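Local coordinates for acyl-CoA dehydrogenase (Slackia heliotrinireducens, PDB 4RM7), which is of unknown specific function but belongs to the acyl-CoA dehydrogenase family, whose subunits combine two helical domains with a beta-sheet middle domain, at residues W188-S193 against E224-K229; I197-E202 against A213-D218; L126-P131 against L170-D175; Q39-E44 against Q207-F212. All coordinates share one frame; numbering follows the deposited sequence.

Contact 1 of 4, residues W188-S193 against E224-K229; sequences WMVPRS and ESWRLK
Trp-188 takes the aliphatic part of Arg-227 over one face of its indole where the beta-sheet of the acyl-CoA dehydrogenase middle domain meets the loop leading to helix 234-270. A single bridge joins the two backbones here, with Trp-188 CA and Arg-227 CA 4.4 Å apart. The side chains run alongside each other in the same direction: Arg-227 CB sits 3.9 Å from the centroid of the six-membered ring of Trp-188 in a CH-pi contact, CG, anti to the backbone N (chi1 -167°), lies over the ring, and Arg-227 NH2 reaches 3.5 Å from Trp-188 CZ2. With ring and guanidinium planes 47° apart, this is not a flat stack. Within its own segment Arg-227 NH1 forms a salt bridge to Glu-224, with weak hydrogen bonds; outside the segments NH2 is paired with Asp-175, modelled too close for its geometry to be relied on, while Trp-188 NE1 is satisfied by Ser-186. Next in the strand, Met-189, present as selenomethionine, gives the contact its hydrogen bond: Met-189 N lies 3.0 Å from Trp-226 O, almost straight at the hydrogen (172°) but above the carbonyl plane. Val-190 then crosses Trp-226 at about a right angle, bringing Val-190 CG1 to 4.1 Å from Trp-226 CZ3. Where the strand ends, Pro-191 and Trp-226 reach toward each other tip to tip, and Pro-191 CD stands 3.4 Å from the centroid of the six-membered ring of Trp-226, almost on the ring normal.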
loop_
_atom_site.group_PDB
_atom_site.type_symbol
_atom_site.label_atom_id
_atom_site.label_comp_id
_atom_site.label_asym_id
_atom_site.label_seq_id
_atom_site.Cartn_x
_atom_site.Cartn_y
_atom_site.Cartn_z
ATOM N N TRP A 188 -26.360 33.608 -11.416
ATOM C CA TRP A 188 -27.422 33.929 -12.360
ATOM C C TRP A 188 -28.309 32.719 -12.631
ATOM O O TRP A 188 -27.816 31.662 -13.020
ATOM C CB TRP A 188 -26.827 34.413 -13.673
ATOM C CG TRP A 188 -25.951 35.605 -13.561
ATOM C CD1 TRP A 188 -24.654 35.641 -13.131
ATOM C CD2 TRP A 188 -26.294 36.949 -13.921
ATOM N NE1 TRP A 188 -24.174 36.933 -13.190
ATOM C CE2 TRP A 188 -25.161 37.750 -13.674
ATOM C CE3 TRP A 188 -27.451 37.553 -14.423
ATOM C CZ2 TRP A 188 -25.159 39.119 -13.908
ATOM C CZ3 TRP A 188 -27.444 38.909 -14.660
ATOM C CH2 TRP A 188 -26.307 39.679 -14.401
HETATM N N MSE A 189 -29.617 32.873 -12.454
HETATM C CA MSE A 189 -30.553 31.798 -12.778
HETATM C C MSE A 189 -31.010 31.920 -14.236
HETATM O O MSE A 189 -31.965 32.638 -14.545
HETATM C CB MSE A 189 -31.754 31.825 -11.826
HETATM C CG MSE A 189 -32.736 30.677 -12.010
HETATM SE SE MSE A 189 -31.955 28.934 -11.621
HETATM C CE MSE A 189 -31.765 29.063 -9.694
ATOM N N VAL A 190 -30.324 31.218 -15.132
ATOM C CA VAL A 190 -30.549 31.392 -16.561
ATOM C C VAL A 190 -31.469 30.335 -17.141
ATOM O O VAL A 190 -31.195 29.144 -17.030
ATOM C CB VAL A 190 -29.216 31.359 -17.324
ATOM C CG1 VAL A 190 -29.431 31.590 -18.815
ATOM C CG2 VAL A 190 -28.256 32.384 -16.745
ATOM N N PRO A 191 -32.576 30.768 -17.762
ATOM C CA PRO A 191 -33.485 29.861 -18.481
ATOM C C PRO A 191 -32.744 29.110 -19.576
ATOM O O PRO A 191 -31.970 29.728 -20.306
ATOM C CB PRO A 191 -34.531 30.804 -19.089
ATOM C CG PRO A 191 -34.447 32.054 -18.278
ATOM C CD PRO A 191 -33.019 32.170 -17.828
ATOM N N ARG A 192 -32.982 27.809 -19.694
ATOM C CA ARG A 192 -32.278 26.974 -20.661
ATOM C C ARG A 192 -32.686 27.359 -22.087
ATOM O O ARG A 192 -32.024 26.992 -23.062
ATOM C CB ARG A 192 -32.564 25.491 -20.377
ATOM C CG ARG A 192 -31.948 24.491 -21.346
ATOM C CD ARG A 192 -30.472 24.186 -21.050
ATOM N NE ARG A 192 -30.036 22.940 -21.691
ATOM C CZ ARG A 192 -29.828 22.802 -23.002
ATOM N NH1 ARG A 192 -29.443 21.634 -23.491
ATOM N NH2 ARG A 192 -30.009 23.824 -23.833
ATOM N N SER A 193 -33.767 28.124 -22.191
ATOM C CA SER A 193 -34.325 28.539 -23.473
ATOM C C SER A 193 -33.657 29.791 -24.053
ATOM O O SER A 193 -33.882 30.137 -25.211
ATOM C CB SER A 193 -35.823 28.792 -23.322
ATOM O OG SER A 193 -36.064 29.903 -22.472
ATOM N N GLU A 224 -31.353 41.431 -15.890
ATOM C CA GLU A 224 -30.916 41.816 -14.551
ATOM C C GLU A 224 -31.693 41.067 -13.464
ATOM O O GLU A 224 -31.141 40.717 -12.415
ATOM C CB GLU A 224 -31.053 43.328 -14.366
ATOM C CG GLU A 224 -30.705 43.838 -12.970
ATOM C CD GLU A 224 -29.223 43.721 -12.635
ATOM O OE1 GLU A 224 -28.429 43.376 -13.535
ATOM O OE2 GLU A 224 -28.853 43.980 -11.467
ATOM N N SER A 225 -32.968 40.799 -13.735
ATOM C CA SER A 225 -33.840 40.105 -12.790
ATOM C C SER A 225 -33.401 38.662 -12.527
ATOM O O SER A 225 -33.887 38.023 -11.599
ATOM C CB SER A 225 -35.290 40.114 -13.297
ATOM O OG SER A 225 -35.465 39.255 -14.414
ATOM N N TRP A 226 -32.487 38.152 -13.347
ATOM C CA TRP A 226 -32.009 36.780 -13.207
ATOM C C TRP A 226 -30.895 36.664 -12.167
ATOM O O TRP A 226 -30.652 35.581 -11.637
ATOM C CB TRP A 226 -31.512 36.242 -14.555
ATOM C CG TRP A 226 -32.583 36.124 -15.602
ATOM C CD1 TRP A 226 -33.918 36.336 -15.432
ATOM C CD2 TRP A 226 -32.405 35.773 -16.980
ATOM N NE1 TRP A 226 -34.582 36.142 -16.615
ATOM C CE2 TRP A 226 -33.678 35.789 -17.581
ATOM C CE3 TRP A 226 -31.296 35.450 -17.766
ATOM C CZ2 TRP A 226 -33.872 35.491 -18.934
ATOM C CZ3 TRP A 226 -31.490 35.161 -19.110
ATOM C CH2 TRP A 226 -32.767 35.182 -19.677
ATOM N N ARG A 227 -30.211 37.768 -11.881
ATOM C CA ARG A 227 -29.102 37.734 -10.926
ATOM C C ARG A 227 -29.613 37.460 -9.515
ATOM O O ARG A 227 -30.616 38.042 -9.084
ATOM C CB ARG A 227 -28.316 39.043 -10.943
ATOM C CG ARG A 227 -26.985 38.963 -10.222
ATOM C CD ARG A 227 -26.638 40.270 -9.537
ATOM N NE ARG A 227 -26.656 41.408 -10.452
ATOM C CZ ARG A 227 -25.620 41.779 -11.198
ATOM N NH1 ARG A 227 -25.719 42.831 -12.002
ATOM N NH2 ARG A 227 -24.483 41.090 -11.138
ATOM N N LEU A 228 -28.931 36.567 -8.802
ATOM C CA LEU A 228 -29.328 36.240 -7.443
ATOM C C LEU A 228 -28.938 37.379 -6.512
ATOM O O LEU A 228 -27.782 37.797 -6.487
ATOM C CB LEU A 228 -28.693 34.928 -6.981
ATOM C CG LEU A 228 -29.163 33.592 -7.577
ATOM C CD1 LEU A 228 -28.781 32.428 -6.649
ATOM C CD2 LEU A 228 -30.660 33.595 -7.870
ATOM N N LYS A 229 -29.919 37.882 -5.769
ATOM C CA LYS A 229 -29.710 38.952 -4.802
ATOM C C LYS A 229 -29.910 38.394 -3.405
ATOM O O LYS A 229 -31.028 38.401 -2.894
ATOM C CB LYS A 229 -30.678 40.108 -5.059
ATOM C CG LYS A 229 -30.985 40.339 -6.536
ATOM C CD LYS A 229 -31.611 41.704 -6.780
ATOM C CE LYS A 229 -30.589 42.831 -6.590
ATOM N NZ LYS A 229 -31.207 44.181 -6.365
#

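Contact 2 of 4, residues I197-E202 against A213-D218; sequences IYAYPE and ATVRFD
Tyr-198, with CG anti to its carbonyl carbon (chi1 -58°), offers its ring as a platform to Arg-216, whose guanidinium is stacked nearly parallel to it, planes 9° apart and centres 4.3 Å apart, an off-centre cation-pi stack. Tyr-200, two residues on, lies beside the guanidinium: its ring is nearly coplanar with the group, and its hydroxyl is turned to Arg-216 NH2 at a modelled separation too short to be taken literally. Arg-216 is thus wedged between a face and an edge. On the opposite face of this antiparallel hairpin, that of Ile-197, Ala-199, Val-215 and Phe-217, the relief is apolar. Ile-197 packs by two branches, CG2 3.8 Å from Val-215 CG1 and CG1 4.0 Å from Phe-217 CD1, and the small Ala-199 presents its CB to Val-215 CG2 at 4.3 Å. Four backbone hydrogen bonds, two each in the pairs Tyr-198 with Arg-216 and Tyr-200 with Thr-214, fix this register. At the end next to the connecting loop Thr-214 OG1 donates to Glu-202 OE2 over 3.1 Å, on its anti side. This bond probably helps to stabilise the charge of Glu-202, whose OE1 lies near Glu-349 of the second subunit; that proximity may raise its proton affinity.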
loop_
_atom_site.group_PDB
_atom_site.type_symbol
_atom_site.label_atom_id
_atom_site.label_comp_id
_atom_site.label_asym_id
_atom_site.label_seq_id
_atom_site.Cartn_x
_atom_site.Cartn_y
_atom_site.Cartn_z
ATOM N N ILE A 197 -27.092 28.730 -25.527
ATOM C CA ILE A 197 -26.721 27.710 -24.537
ATOM C C ILE A 197 -26.580 26.340 -25.201
ATOM O O ILE A 197 -27.509 25.853 -25.825
ATOM C CB ILE A 197 -27.750 27.637 -23.408
ATOM C CG1 ILE A 197 -27.825 28.990 -22.696
ATOM C CG2 ILE A 197 -27.385 26.536 -22.427
ATOM C CD1 ILE A 197 -28.819 29.036 -21.575
ATOM N N TYR A 198 -25.410 25.728 -25.083
ATOM C CA TYR A 198 -25.166 24.431 -25.712
ATOM C C TYR A 198 -24.785 23.369 -24.679
ATOM O O TYR A 198 -23.825 23.533 -23.920
ATOM C CB TYR A 198 -24.073 24.559 -26.784
ATOM C CG TYR A 198 -24.432 25.570 -27.840
ATOM C CD1 TYR A 198 -24.992 25.177 -29.050
ATOM C CD2 TYR A 198 -24.238 26.929 -27.615
ATOM C CE1 TYR A 198 -25.334 26.116 -30.015
ATOM C CE2 TYR A 198 -24.586 27.871 -28.556
ATOM C CZ TYR A 198 -25.134 27.465 -29.752
ATOM O OH TYR A 198 -25.468 28.414 -30.682
ATOM N N ALA A 199 -25.531 22.274 -24.644
ATOM C CA ALA A 199 -25.201 21.223 -23.693
ATOM C C ALA A 199 -24.619 19.992 -24.386
ATOM O O ALA A 199 -25.115 19.530 -25.408
ATOM C CB ALA A 199 -26.409 20.854 -22.872
ATOM N N TYR A 200 -23.545 19.469 -23.814
ATOM C CA TYR A 200 -22.901 18.297 -24.356
ATOM C C TYR A 200 -22.835 17.219 -23.275
ATOM O O TYR A 200 -22.038 17.308 -22.342
ATOM C CB TYR A 200 -21.515 18.655 -24.871
ATOM C CG TYR A 200 -21.527 19.749 -25.915
ATOM C CD1 TYR A 200 -21.703 19.445 -27.252
ATOM C CD2 TYR A 200 -21.361 21.087 -25.563
ATOM C CE1 TYR A 200 -21.713 20.428 -28.216
ATOM C CE2 TYR A 200 -21.374 22.087 -26.525
ATOM C CZ TYR A 200 -21.543 21.744 -27.853
ATOM O OH TYR A 200 -21.561 22.706 -28.840
ATOM N N PRO A 201 -23.702 16.206 -23.393
ATOM C CA PRO A 201 -23.779 15.102 -22.434
ATOM C C PRO A 201 -22.466 14.369 -22.330
ATOM O O PRO A 201 -21.865 14.109 -23.357
ATOM C CB PRO A 201 -24.867 14.192 -23.026
ATOM C CG PRO A 201 -24.962 14.577 -24.465
ATOM C CD PRO A 201 -24.667 16.049 -24.495
ATOM N N GLU A 202 -22.025 14.063 -21.114
ATOM C CA GLU A 202 -20.809 13.280 -20.909
ATOM C C GLU A 202 -21.145 11.949 -20.247
ATOM O O GLU A 202 -21.500 11.914 -19.073
ATOM C CB GLU A 202 -19.806 14.047 -20.044
ATOM C CG GLU A 202 -19.452 15.447 -20.527
ATOM C CD GLU A 202 -18.550 15.456 -21.765
ATOM O OE1 GLU A 202 -18.079 14.372 -22.185
ATOM O OE2 GLU A 202 -18.313 16.557 -22.317
ATOM N N ALA A 213 -23.250 17.165 -17.834
ATOM C CA ALA A 213 -22.984 17.724 -19.153
ATOM C C ALA A 213 -21.991 18.852 -19.049
ATOM O O ALA A 213 -21.859 19.474 -17.995
ATOM C CB ALA A 213 -24.266 18.230 -19.803
ATOM N N THR A 214 -21.288 19.097 -20.152
ATOM C CA THR A 214 -20.566 20.342 -20.354
ATOM C C THR A 214 -21.542 21.324 -20.985
ATOM O O THR A 214 -22.243 20.984 -21.942
ATOM C CB THR A 214 -19.328 20.160 -21.262
ATOM O OG1 THR A 214 -18.429 19.207 -20.681
ATOM C CG2 THR A 214 -18.600 21.475 -21.450
ATOM N N VAL A 215 -21.608 22.533 -20.445
ATOM C CA VAL A 215 -22.513 23.535 -20.982
ATOM C C VAL A 215 -21.749 24.781 -21.385
ATOM O O VAL A 215 -21.071 25.394 -20.561
ATOM C CB VAL A 215 -23.611 23.918 -19.967
ATOM C CG1 VAL A 215 -24.526 24.948 -20.568
ATOM C CG2 VAL A 215 -24.404 22.691 -19.551
ATOM N N ARG A 216 -21.862 25.160 -22.652
ATOM C CA ARG A 216 -21.210 26.365 -23.142
ATOM C C ARG A 216 -22.228 27.488 -23.257
ATOM O O ARG A 216 -23.333 27.302 -23.779
ATOM C CB ARG A 216 -20.543 26.112 -24.497
ATOM C CG ARG A 216 -19.546 27.197 -24.954
ATOM C CD ARG A 216 -19.588 27.418 -26.479
ATOM N NE ARG A 216 -20.088 26.241 -27.197
ATOM C CZ ARG A 216 -20.534 26.238 -28.457
ATOM N NH1 ARG A 216 -20.552 27.350 -29.190
ATOM N NH2 ARG A 216 -20.966 25.103 -28.991
ATOM N N PHE A 217 -21.848 28.659 -22.758
ATOM C CA PHE A 217 -22.633 29.865 -22.938
ATOM C C PHE A 217 -21.941 30.747 -23.983
ATOM O O PHE A 217 -20.839 31.263 -23.757
ATOM C CB PHE A 217 -22.799 30.588 -21.604
ATOM C CG PHE A 217 -23.458 29.749 -20.547
ATOM C CD1 PHE A 217 -24.814 29.898 -20.267
ATOM C CD2 PHE A 217 -22.723 28.797 -19.831
ATOM C CE1 PHE A 217 -25.431 29.110 -19.294
ATOM C CE2 PHE A 217 -23.331 28.000 -18.855
ATOM C CZ PHE A 217 -24.693 28.154 -18.588
ATOM N N ASP A 218 -22.580 30.877 -25.142
ATOM C CA ASP A 218 -22.039 31.658 -26.253
ATOM C C ASP A 218 -22.863 32.927 -26.448
ATOM O O ASP A 218 -23.947 32.876 -27.029
ATOM C CB ASP A 218 -22.017 30.818 -27.542
ATOM C CG ASP A 218 -21.690 31.639 -28.779
ATOM O OD1 ASP A 218 -20.905 32.609 -28.677
ATOM O OD2 ASP A 218 -22.222 31.311 -29.864
#

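Contact 3 of 4, residues L126-P131 against L170-D175; sequences LAISEP and LVSAYD
The flat groups that meet between Ala-127 and Leu-170 are peptides: Ala-127 N approaches Leu-170 O at 2.8 Å, straight at the hydrogen (172°) yet tilted 31° from the carbonyl plane. A third flat group, the carboxylate of Glu-130, stands nearby and is taken up outside the two segments, OE1 by Lys-157 and Thr-142, OE2 by the backbone N of Arg-141. The pairing is parallel, part of the middle-domain sheet, and it frays quickly. Ser-172 N makes a weak bond of 3.3 Å to Ala-127 O, which also receives a CA-H contact from Val-171, and beyond it the 126-131 chain turns away as a loop. On one face Leu-126 and Leu-170 lie side by side, Leu-126 CD1 4.1 Å from Leu-170 CD2, with Leu-126 touching Ile-99 and Leu-170 touching Leu-100 of helix 90-103. On the other, Ala-127 CB meets Val-171 CG2 at 4.3 Å, backed by strand 151-161. Ile-128 CG2 lies 3.4 Å from Ser-172 OG. That hydroxyl sits between its backbone N and carbonyl carbon (chi1 71°) and bonds to Lys-157 NZ. The same ammonium also binds Ile-128 O and Glu-130 OE1, which implies that oxygens from both segments share one positive charge, and the carboxylate probably balances it where the strands part.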
loop_
_atom_site.group_PDB
_atom_site.type_symbol
_atom_site.label_atom_id
_atom_site.label_comp_id
_atom_site.label_asym_id
_atom_site.label_seq_id
_atom_site.Cartn_x
_atom_site.Cartn_y
_atom_site.Cartn_z
ATOM N N LEU A 126 -27.134 23.244 -11.220
ATOM C CA LEU A 126 -26.034 24.065 -10.754
ATOM C C LEU A 126 -24.860 24.019 -11.723
ATOM O O LEU A 126 -24.373 22.944 -12.039
ATOM C CB LEU A 126 -25.615 23.558 -9.378
ATOM C CG LEU A 126 -24.594 24.287 -8.515
ATOM C CD1 LEU A 126 -25.031 25.722 -8.227
ATOM C CD2 LEU A 126 -24.418 23.509 -7.224
ATOM N N ALA A 127 -24.401 25.166 -12.208
ATOM C CA ALA A 127 -23.271 25.160 -13.139
ATOM C C ALA A 127 -22.127 26.035 -12.659
ATOM O O ALA A 127 -22.164 27.250 -12.830
ATOM C CB ALA A 127 -23.728 25.607 -14.519
ATOM N N ILE A 128 -21.100 25.410 -12.089
ATOM C CA ILE A 128 -20.015 26.138 -11.434
ATOM C C ILE A 128 -18.604 25.805 -11.935
ATOM O O ILE A 128 -17.815 26.707 -12.217
ATOM C CB ILE A 128 -20.014 25.880 -9.942
ATOM C CG1 ILE A 128 -21.415 25.982 -9.361
ATOM C CG2 ILE A 128 -19.103 26.871 -9.250
ATOM C CD1 ILE A 128 -21.429 25.609 -7.886
ATOM N N SER A 129 -18.268 24.519 -12.013
ATOM C CA SER A 129 -16.908 24.111 -12.387
ATOM C C SER A 129 -16.490 24.566 -13.784
ATOM O O SER A 129 -17.287 24.530 -14.714
ATOM C CB SER A 129 -16.776 22.592 -12.302
ATOM O OG SER A 129 -17.251 22.104 -11.056
ATOM N N GLU A 130 -15.233 24.972 -13.933
ATOM C CA GLU A 130 -14.688 25.337 -15.239
ATOM C C GLU A 130 -13.429 24.530 -15.544
ATOM O O GLU A 130 -12.678 24.174 -14.629
ATOM C CB GLU A 130 -14.363 26.830 -15.303
ATOM C CG GLU A 130 -15.343 27.704 -14.583
ATOM C CD GLU A 130 -15.603 28.997 -15.314
ATOM O OE1 GLU A 130 -16.439 29.783 -14.831
ATOM O OE2 GLU A 130 -14.982 29.227 -16.374
ATOM N N PRO A 131 -13.182 24.257 -16.837
ATOM C CA PRO A 131 -12.044 23.435 -17.273
ATOM C C PRO A 131 -10.667 23.945 -16.834
ATOM O O PRO A 131 -9.786 23.129 -16.562
ATOM C CB PRO A 131 -12.156 23.471 -18.807
ATOM C CG PRO A 131 -13.061 24.618 -19.118
ATOM C CD PRO A 131 -14.009 24.690 -17.977
ATOM N N LEU A 170 -28.311 27.460 -12.836
ATOM C CA LEU A 170 -27.808 28.376 -11.834
ATOM C C LEU A 170 -26.298 28.520 -12.023
ATOM O O LEU A 170 -25.519 27.631 -11.675
ATOM C CB LEU A 170 -28.158 27.891 -10.430
ATOM C CG LEU A 170 -27.682 28.815 -9.295
ATOM C CD1 LEU A 170 -28.091 30.262 -9.544
ATOM C CD2 LEU A 170 -28.204 28.353 -7.955
ATOM N N VAL A 171 -25.895 29.654 -12.576
ATOM C CA VAL A 171 -24.543 29.830 -13.086
ATOM C C VAL A 171 -23.728 30.826 -12.290
ATOM O O VAL A 171 -24.176 31.938 -12.021
ATOM C CB VAL A 171 -24.556 30.297 -14.552
ATOM C CG1 VAL A 171 -23.173 30.216 -15.136
ATOM C CG2 VAL A 171 -25.498 29.433 -15.355
ATOM N N SER A 172 -22.522 30.403 -11.923
ATOM C CA SER A 172 -21.567 31.249 -11.243
ATOM C C SER A 172 -20.741 31.996 -12.283
ATOM O O SER A 172 -20.271 31.389 -13.244
ATOM C CB SER A 172 -20.671 30.415 -10.346
ATOM O OG SER A 172 -19.794 29.643 -11.139
ATOM N N ALA A 173 -20.565 33.304 -12.090
ATOM C CA ALA A 173 -19.899 34.149 -13.085
ATOM C C ALA A 173 -19.270 35.401 -12.479
ATOM O O ALA A 173 -19.749 35.923 -11.475
ATOM C CB ALA A 173 -20.891 34.558 -14.185
ATOM N N TYR A 174 -18.186 35.870 -13.090
ATOM C CA TYR A 174 -17.674 37.212 -12.818
ATOM C C TYR A 174 -18.570 38.223 -13.506
ATOM O O TYR A 174 -18.710 38.204 -14.731
ATOM C CB TYR A 174 -16.239 37.386 -13.310
ATOM C CG TYR A 174 -15.193 36.811 -12.396
ATOM C CD1 TYR A 174 -15.234 37.041 -11.028
ATOM C CD2 TYR A 174 -14.160 36.029 -12.899
ATOM C CE1 TYR A 174 -14.268 36.511 -10.189
ATOM C CE2 TYR A 174 -13.194 35.491 -12.067
ATOM C CZ TYR A 174 -13.249 35.733 -10.713
ATOM O OH TYR A 174 -12.282 35.197 -9.892
ATOM N N ASP A 175 -19.192 39.094 -12.722
ATOM C CA ASP A 175 -19.959 40.194 -13.283
ATOM C C ASP A 175 -19.031 41.384 -13.502
ATOM O O ASP A 175 -18.352 41.826 -12.578
ATOM C CB ASP A 175 -21.118 40.566 -12.368
ATOM C CG ASP A 175 -21.923 41.726 -12.894
ATOM O OD1 ASP A 175 -21.676 42.173 -14.031
ATOM O OD2 ASP A 175 -22.821 42.190 -12.172
#

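Contact 4 of 4, residues Q39-E44 against Q207-F212; sequences QGLPDE and QSMLPF
Gln-39 and Met-209 meet backbone to backbone, their CA atoms 4.1 Å apart, with Gln-39 at a positive phi of 52° and Met-209 within a type I beta turn that runs from Gln-207 to Leu-210. The side chain of Gln-39 lies over the turn: Gln-39 CB and Gln-39 CG are both 3.4 Å from Ser-208 O, the chain runs extended to CD (chi2 174°), and Gln-39 OE1 lies 3.9 Å from Pro-211 CB. The positive phi marks the C-prime residue of a Schellman motif, which ends helix 29-38 by directing Gly-40 N to Trp-35 O and Gln-39 N to Arg-36 O. The end of this N-terminal-domain helix is thereby set against the loop between the two strands of the middle-domain hairpin. Gly-40 adopts backbone angles that by themselves call for glycine, because a beta carbon would collide with the carbonyl oxygen of Gln-39, and its N lies 3.8 Å from Met-209 CG. Met-209 is present as selenomethionine. With SE anti to CA (chi2 -176°), its side chain crosses Leu-41 at about a right angle, Met-209 SE touching Leu-41 CD2 at 3.7 Å. Phe-90 and Pro-89 pack against Leu-41, while Ala-86 and Arg-36 touch Met-209.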
loop_
_atom_site.group_PDB
_atom_site.type_symbol
_atom_site.label_atom_id
_atom_site.label_comp_id
_atom_site.label_asym_id
_atom_site.label_seq_id
_atom_site.Cartn_x
_atom_site.Cartn_y
_atom_site.Cartn_z
ATOM N N GLN A 39 -31.440 6.290 -16.183
ATOM C CA GLN A 39 -30.646 7.388 -15.636
ATOM C C GLN A 39 -31.536 8.367 -14.888
ATOM O O GLN A 39 -31.535 9.566 -15.169
ATOM C CB GLN A 39 -29.878 8.107 -16.743
ATOM C CG GLN A 39 -29.004 7.179 -17.561
ATOM C CD GLN A 39 -28.371 7.870 -18.745
ATOM O OE1 GLN A 39 -28.198 9.087 -18.744
ATOM N NE2 GLN A 39 -28.024 7.096 -19.768
ATOM N N GLY A 40 -32.308 7.846 -13.945
ATOM C CA GLY A 40 -33.214 8.675 -13.181
ATOM C C GLY A 40 -34.298 7.883 -12.483
ATOM O O GLY A 40 -34.633 6.760 -12.883
ATOM N N LEU A 41 -34.856 8.488 -11.438
ATOM C CA LEU A 41 -35.867 7.839 -10.619
ATOM C C LEU A 41 -37.271 8.319 -10.992
ATOM O O LEU A 41 -37.451 9.470 -11.418
ATOM C CB LEU A 41 -35.586 8.095 -9.138
ATOM C CG LEU A 41 -34.228 7.686 -8.576
ATOM C CD1 LEU A 41 -34.137 8.090 -7.117
ATOM C CD2 LEU A 41 -34.012 6.194 -8.720
ATOM N N PRO A 42 -38.273 7.438 -10.831
ATOM C CA PRO A 42 -39.656 7.795 -11.168
ATOM C C PRO A 42 -40.198 8.869 -10.242
ATOM O O PRO A 42 -39.729 8.973 -9.103
ATOM C CB PRO A 42 -40.435 6.481 -10.975
ATOM C CG PRO A 42 -39.405 5.407 -10.824
ATOM C CD PRO A 42 -38.169 6.071 -10.291
ATOM N N ASP A 43 -41.178 9.630 -10.720
ATOM C CA ASP A 43 -41.795 10.707 -9.952
ATOM C C ASP A 43 -42.251 10.231 -8.581
ATOM O O ASP A 43 -42.086 10.931 -7.584
ATOM C CB ASP A 43 -43.000 11.302 -10.698
ATOM C CG ASP A 43 -42.641 11.882 -12.062
ATOM O OD1 ASP A 43 -41.458 12.184 -12.320
ATOM O OD2 ASP A 43 -43.567 12.059 -12.881
ATOM N N GLU A 44 -42.833 9.039 -8.544
ATOM C CA GLU A 44 -43.391 8.494 -7.316
ATOM C C GLU A 44 -42.318 8.295 -6.241
ATOM O O GLU A 44 -42.533 8.584 -5.065
ATOM C CB GLU A 44 -44.095 7.169 -7.597
ATOM C CG GLU A 44 -44.696 6.553 -6.357
ATOM C CD GLU A 44 -44.924 5.062 -6.495
ATOM O OE1 GLU A 44 -44.620 4.513 -7.578
ATOM O OE2 GLU A 44 -45.398 4.443 -5.516
ATOM N N GLN A 207 -21.989 5.952 -11.869
ATOM C CA GLN A 207 -22.949 6.954 -11.392
ATOM C C GLN A 207 -23.939 7.348 -12.469
ATOM O O GLN A 207 -24.155 8.530 -12.707
ATOM C CB GLN A 207 -22.223 8.196 -10.872
ATOM C CG GLN A 207 -21.261 7.875 -9.746
ATOM C CD GLN A 207 -20.439 9.059 -9.332
ATOM O OE1 GLN A 207 -20.647 10.175 -9.822
ATOM N NE2 GLN A 207 -19.496 8.833 -8.424
ATOM N N SER A 208 -24.534 6.338 -13.096
ATOM C CA SER A 208 -25.453 6.489 -14.221
ATOM C C SER A 208 -26.644 7.413 -13.947
ATOM O O SER A 208 -27.112 8.109 -14.843
ATOM C CB SER A 208 -25.963 5.112 -14.640
ATOM O OG SER A 208 -24.899 4.311 -15.143
HETATM N N MSE A 209 -27.084 7.473 -12.705
HETATM C CA MSE A 209 -28.285 8.195 -12.364
HETATM C C MSE A 209 -28.000 9.635 -12.108
HETATM O O MSE A 209 -28.894 10.398 -11.721
HETATM C CB MSE A 209 -28.906 7.574 -11.138
HETATM C CG MSE A 209 -29.683 6.353 -11.565
HETATM SE SE MSE A 209 -30.554 5.709 -9.952
HETATM C CE MSE A 209 -29.951 3.853 -9.967
ATOM N N LEU A 210 -26.764 10.037 -12.302
ATOM C CA LEU A 210 -26.416 11.417 -12.091
ATOM C C LEU A 210 -25.734 11.887 -13.367
ATOM O O LEU A 210 -24.541 12.173 -13.390
ATOM C CB LEU A 210 -25.478 11.506 -10.895
ATOM C CG LEU A 210 -25.349 12.809 -10.116
ATOM C CD1 LEU A 210 -26.685 13.258 -9.558
ATOM C CD2 LEU A 210 -24.323 12.663 -9.007
ATOM N N PRO A 211 -26.490 11.955 -14.455
ATOM C CA PRO A 211 -25.919 12.354 -15.743
ATOM C C PRO A 211 -25.481 13.793 -15.749
ATOM O O PRO A 211 -26.257 14.650 -15.379
ATOM C CB PRO A 211 -27.100 12.218 -16.690
ATOM C CG PRO A 211 -28.275 12.441 -15.834
ATOM C CD PRO A 211 -27.939 11.759 -14.549
ATOM N N PHE A 212 -24.257 14.039 -16.193
ATOM C CA PHE A 212 -23.644 15.354 -16.241
ATOM C C PHE A 212 -23.514 15.875 -17.668
ATOM O O PHE A 212 -23.619 15.119 -18.599
ATOM C CB PHE A 212 -22.231 15.268 -15.684
ATOM C CG PHE A 212 -22.161 15.030 -14.217
ATOM C CD1 PHE A 212 -21.048 14.431 -13.664
ATOM C CD2 PHE A 212 -23.187 15.417 -13.380
ATOM C CE1 PHE A 212 -20.976 14.203 -12.298
ATOM C CE2 PHE A 212 -23.119 15.206 -12.017
ATOM C CZ PHE A 212 -22.014 14.593 -11.478
#

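Contacts 2 and 3 pair strands of the middle-domain sheet and contact 1 sets a loop against its strand 184-191, whereas contact 4 joins that domain to the N-terminal helices. Contacts 1 and 3 lie on the neighbouring strands 184-191 and 168-175, linked by a probable backbone hydrogen bond of Val-171 N with Trp-188 O; Phe-217 packing on Val-171 links contact 2 to contact 3. Contact 3 is the most buried of the four, and contact 2 turns a tyrosine-rich face outward. Their chemistry follows: regular backbone bonding in contact 2, a weakening pair in contact 3, one bond with aromatic packing in contact 1, and van der Waals contact alone in contact 4, whose segment 207-212 is part of the loop connecting contact 2's strands.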